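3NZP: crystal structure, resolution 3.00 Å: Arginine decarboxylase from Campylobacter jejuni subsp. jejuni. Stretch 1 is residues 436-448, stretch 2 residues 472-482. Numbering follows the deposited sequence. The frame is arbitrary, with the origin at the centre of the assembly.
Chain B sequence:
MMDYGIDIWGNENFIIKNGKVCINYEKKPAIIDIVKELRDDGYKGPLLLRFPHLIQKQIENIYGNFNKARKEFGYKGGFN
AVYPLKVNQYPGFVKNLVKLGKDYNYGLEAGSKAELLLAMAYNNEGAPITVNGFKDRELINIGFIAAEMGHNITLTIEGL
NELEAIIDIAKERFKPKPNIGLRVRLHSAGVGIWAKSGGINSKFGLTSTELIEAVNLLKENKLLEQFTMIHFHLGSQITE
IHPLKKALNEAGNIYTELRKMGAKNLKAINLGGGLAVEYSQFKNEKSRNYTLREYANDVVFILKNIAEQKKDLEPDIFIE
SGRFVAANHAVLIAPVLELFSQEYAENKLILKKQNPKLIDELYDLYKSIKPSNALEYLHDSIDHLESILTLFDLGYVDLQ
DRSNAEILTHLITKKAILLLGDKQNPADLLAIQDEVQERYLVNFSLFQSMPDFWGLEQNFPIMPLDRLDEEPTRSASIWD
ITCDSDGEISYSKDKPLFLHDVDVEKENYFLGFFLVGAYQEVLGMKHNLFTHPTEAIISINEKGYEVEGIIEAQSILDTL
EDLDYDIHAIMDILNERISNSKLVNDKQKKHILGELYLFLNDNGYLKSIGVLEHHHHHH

Stretch 1 (436-448) VQERYLVNFSLFQ
Stretch 2, residues 472-482: PTRSASIWDIT

Two segments of one chain, at least 33 residues apart in sequence wherever they touch, run side by side in the same direction and bury 1175 Å² between them. The register is constant: Gln437 CA lies 4.8 Å from Ser475 CA, Tyr440 CA 4.5 Å from Ile478 CA and Val442 CA 5.0 Å from Asp480 CA. Residues 438-442 are extended, with phi from -151° to -86° and psi from 111° to 153°; the partner is a strand, weakly bonded, only about Trp479 and Asp480.

The firmest backbone ties flank Leu441. Trp479 N donates to Tyr440 O at 2.9 Å, and Val442 N donates to Trp479 O at 3.0 Å, the parallel pattern in which one residue reaches across with both its polar groups. Towards the start the pairing loosens: Ser477 N to Glu438 O, 3.4 Å, is a weak bond. There a side chain helps, since Ser475, chi1 p, places OG 2.7 Å from Gln437 N as acceptor.

Trp479 has the most surface covered by the other segment, 114 Å². Its p rotamer (chi1 55°, chi2 41°) lays the indole against its neighbours on the other segment. Arg439 CB sits over the six-membered ring, 3.4 Å from the centroid and 15° off the normal, so the aliphatic base of the arginine packs on the face. Leu441, t with chi2 p, meets the ring's edge instead, CD1 to Trp479 CD1 at 3.3 Å; the same methyl lies 3.7 Å from Ile481 CG2, filling the space between the two.

Tyr440, chi1 m, packs beside smaller groups. Its CE1 is in tight contact with Ala476 CB at 3.3 Å, and its CB is 3.7 Å from Ile478 CG2. Val442 CG2 approaches Ile478 CB at 3.9 Å, so the isoleucine, chi1 p and chi2 t, touches both. Further back, Glu438 OE1 and Arg474 NE form a salt bridge at 3.3 Å, but the oxygen lies over the guanidinium face and no N-H points at it: charge alone is at work.

Beyond the strand the first segment turns, and Asp480 is received by the turn. With chi1 p, its OD1 accepts from Leu446 N at 2.6 Å, nearly linear at 177°, while its CB makes an off-centre CH-pi contact with the Phe444 ring, 4.2 Å from the centroid. The rule is economical: two good parallel bonds, about Trp479, go with a constant register, an indole gives the largest single share of the covered surface, and one carboxylate pins the following loop.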

# COMPACT_ATOMS: atom_id res chain seq x y z
N VAL B 436 9.03 15.38 21.26
CA VAL B 436 10.04 14.34 21.40
C VAL B 436 11.43 14.95 21.50
O VAL B 436 11.65 16.10 21.12
CB VAL B 436 10.04 13.38 20.19
CG1 VAL B 436 8.66 12.82 19.96
CG2 VAL B 436 10.53 14.12 18.95
N GLN B 437 12.37 14.17 22.03
CA GLN B 437 13.75 14.62 22.17
C GLN B 437 14.32 15.00 20.81
O GLN B 437 14.76 16.14 20.61
CB GLN B 437 14.61 13.51 22.80
CG GLN B 437 14.48 13.34 24.31
CD GLN B 437 15.09 14.49 25.07
OE1 GLN B 437 14.77 15.66 24.82
NE2 GLN B 437 15.98 14.17 26.01
N GLU B 438 14.32 14.04 19.89
CA GLU B 438 14.85 14.24 18.54
C GLU B 438 14.15 13.36 17.51
O GLU B 438 13.65 12.28 17.82
CB GLU B 438 16.35 13.95 18.51
CG GLU B 438 17.16 14.84 19.43
CD GLU B 438 18.64 14.57 19.32
OE1 GLU B 438 19.03 13.40 19.49
OE2 GLU B 438 19.41 15.53 19.08
N ARG B 439 14.14 13.84 16.27
CA ARG B 439 13.53 13.12 15.15
C ARG B 439 14.66 12.64 14.26
O ARG B 439 15.34 13.46 13.63
CB ARG B 439 12.62 14.06 14.37
CG ARG B 439 11.31 14.36 15.06
CD ARG B 439 11.17 15.81 15.51
NE ARG B 439 9.93 16.39 14.99
CZ ARG B 439 9.24 17.37 15.57
NH1 ARG B 439 9.67 17.91 16.71
NH2 ARG B 439 8.13 17.83 15.00
N TYR B 440 14.86 11.32 14.21
CA TYR B 440 15.93 10.73 13.39
C TYR B 440 15.47 10.47 11.97
O TYR B 440 14.54 9.69 11.74
CB TYR B 440 16.43 9.43 14.00
CG TYR B 440 17.05 9.57 15.38
CD1 TYR B 440 16.28 9.99 16.47
CD2 TYR B 440 18.39 9.26 15.60
CE1 TYR B 440 16.84 10.10 17.74
CE2 TYR B 440 18.96 9.37 16.87
CZ TYR B 440 18.17 9.79 17.93
OH TYR B 440 18.72 9.88 19.19
N LEU B 441 16.13 11.11 11.02
CA LEU B 441 15.83 10.97 9.60
C LEU B 441 16.59 9.76 9.06
O LEU B 441 17.81 9.79 8.96
CB LEU B 441 16.26 12.23 8.87
CG LEU B 441 15.98 12.25 7.37
CD1 LEU B 441 14.49 12.39 7.14
CD2 LEU B 441 16.73 13.41 6.73
N VAL B 442 15.86 8.69 8.72
CA VAL B 442 16.49 7.47 8.21
C VAL B 442 16.41 7.38 6.70
O VAL B 442 15.37 7.64 6.10
CB VAL B 442 15.83 6.20 8.78
CG1 VAL B 442 16.87 5.10 8.92
CG2 VAL B 442 15.17 6.49 10.11
N ASN B 443 17.52 6.98 6.10
CA ASN B 443 17.62 6.85 4.66
C ASN B 443 16.86 5.64 4.12
O ASN B 443 17.47 4.63 3.78
CB ASN B 443 19.09 6.74 4.25
CG ASN B 443 19.31 6.92 2.76
OD1 ASN B 443 20.42 6.74 2.26
ND2 ASN B 443 18.24 7.31 2.05
N PHE B 444 15.54 5.74 4.07
CA PHE B 444 14.76 4.64 3.54
C PHE B 444 13.35 5.16 3.33
O PHE B 444 13.08 6.33 3.55
CB PHE B 444 14.73 3.45 4.51
CG PHE B 444 13.77 3.62 5.63
CD1 PHE B 444 13.90 4.68 6.53
CD2 PHE B 444 12.71 2.73 5.80
CE1 PHE B 444 13.00 4.86 7.58
CE2 PHE B 444 11.79 2.89 6.84
CZ PHE B 444 11.94 3.96 7.73
N SER B 445 12.45 4.28 2.90
CA SER B 445 11.08 4.68 2.65
C SER B 445 10.11 3.85 3.49
O SER B 445 10.15 2.61 3.45
CB SER B 445 10.77 4.54 1.15
OG SER B 445 9.50 5.09 0.81
N LEU B 446 9.26 4.53 4.27
CA LEU B 446 8.26 3.86 5.12
C LEU B 446 7.05 3.41 4.31
O LEU B 446 6.04 2.97 4.86
CB LEU B 446 7.79 4.80 6.24
CG LEU B 446 8.64 4.85 7.52
CD1 LEU B 446 8.16 5.96 8.43
CD2 LEU B 446 8.55 3.51 8.24
N PHE B 447 7.16 3.53 2.99
CA PHE B 447 6.10 3.11 2.09
C PHE B 447 6.65 2.01 1.21
O PHE B 447 5.90 1.17 0.72
CB PHE B 447 5.63 4.27 1.22
CG PHE B 447 4.76 5.25 1.95
CD1 PHE B 447 5.29 6.04 2.97
CD2 PHE B 447 3.41 5.37 1.65
CE1 PHE B 447 4.49 6.92 3.68
CE2 PHE B 447 2.59 6.24 2.36
CZ PHE B 447 3.13 7.02 3.38
N GLN B 448 7.96 2.02 1.01
CA GLN B 448 8.59 1.03 0.17
C GLN B 448 8.86 -0.28 0.90
O GLN B 448 8.31 -1.31 0.54
CB GLN B 448 9.90 1.57 -0.41
CG GLN B 448 10.75 0.51 -1.14
CD GLN B 448 10.09 -0.05 -2.40
OE1 GLN B 448 10.47 -1.12 -2.89
NE2 GLN B 448 9.11 0.67 -2.94
N PRO B 472 20.46 4.47 25.85
CA PRO B 472 19.91 5.55 25.01
C PRO B 472 19.24 6.62 25.85
O PRO B 472 18.59 6.32 26.85
CB PRO B 472 18.92 4.82 24.12
CG PRO B 472 18.42 3.72 25.01
CD PRO B 472 19.72 3.22 25.62
N THR B 473 19.37 7.87 25.44
CA THR B 473 18.80 8.97 26.20
C THR B 473 18.12 10.01 25.32
O THR B 473 18.36 11.21 25.48
CB THR B 473 19.90 9.66 26.99
OG1 THR B 473 20.99 9.97 26.10
CG2 THR B 473 20.39 8.76 28.11
N ARG B 474 17.27 9.55 24.42
CA ARG B 474 16.58 10.47 23.52
C ARG B 474 15.25 9.91 23.05
O ARG B 474 15.21 9.00 22.23
CB ARG B 474 17.46 10.73 22.30
CG ARG B 474 18.64 11.67 22.54
CD ARG B 474 18.15 13.09 22.68
NE ARG B 474 19.25 14.05 22.69
CZ ARG B 474 19.09 15.37 22.66
NH1 ARG B 474 20.15 16.17 22.67
NH2 ARG B 474 17.87 15.89 22.63
N SER B 475 14.15 10.46 23.57
CA SER B 475 12.83 10.00 23.14
C SER B 475 12.74 10.33 21.66
O SER B 475 12.49 11.47 21.27
CB SER B 475 11.72 10.71 23.92
OG SER B 475 11.74 12.11 23.69
N ALA B 476 12.92 9.32 20.82
CA ALA B 476 12.91 9.52 19.38
C ALA B 476 11.63 9.18 18.62
O ALA B 476 10.74 8.49 19.12
CB ALA B 476 14.07 8.74 18.77
N SER B 477 11.55 9.69 17.40
CA SER B 477 10.42 9.44 16.51
C SER B 477 11.02 9.50 15.12
O SER B 477 11.03 10.54 14.48
CB SER B 477 9.34 10.50 16.69
OG SER B 477 9.88 11.79 16.57
N ILE B 478 11.55 8.36 14.67
CA ILE B 478 12.20 8.26 13.37
C ILE B 478 11.29 8.42 12.16
O ILE B 478 10.22 7.83 12.10
CB ILE B 478 12.92 6.90 13.21
CG1 ILE B 478 11.92 5.76 13.31
CG2 ILE B 478 13.94 6.70 14.33
CD1 ILE B 478 12.59 4.40 13.30
N TRP B 479 11.72 9.23 11.20
CA TRP B 479 10.95 9.44 9.99
C TRP B 479 11.82 9.28 8.74
O TRP B 479 13.03 9.54 8.78
CB TRP B 479 10.26 10.80 10.01
CG TRP B 479 11.14 11.98 10.22
CD1 TRP B 479 12.38 12.19 9.66
CD2 TRP B 479 10.82 13.17 10.94
NE1 TRP B 479 12.84 13.44 9.98
CE2 TRP B 479 11.90 14.07 10.76
CE3 TRP B 479 9.72 13.57 11.71
CZ2 TRP B 479 11.91 15.35 11.33
CZ3 TRP B 479 9.73 14.85 12.27
CH2 TRP B 479 10.82 15.72 12.08
N ASP B 480 11.22 8.84 7.64
CA ASP B 480 11.96 8.64 6.40
C ASP B 480 12.06 9.90 5.55
O ASP B 480 11.43 10.92 5.84
CB ASP B 480 11.31 7.52 5.58
CG ASP B 480 10.03 7.96 4.89
OD1 ASP B 480 9.41 7.13 4.18
OD2 ASP B 480 9.63 9.14 5.06
N ILE B 481 12.87 9.83 4.50
CA ILE B 481 13.08 10.96 3.61
C ILE B 481 11.96 11.06 2.59
O ILE B 481 12.09 10.60 1.46
CB ILE B 481 14.42 10.82 2.88
CG1 ILE B 481 14.52 9.42 2.26
CG2 ILE B 481 15.56 11.08 3.85
CD1 ILE B 481 15.67 9.23 1.27
N THR B 482 10.84 11.64 2.99
CA THR B 482 9.70 11.80 2.11
C THR B 482 8.93 13.07 2.47
O THR B 482 8.84 13.44 3.64
CB THR B 482 8.74 10.59 2.21
OG1 THR B 482 9.42 9.40 1.80
CG2 THR B 482 7.53 10.79 1.31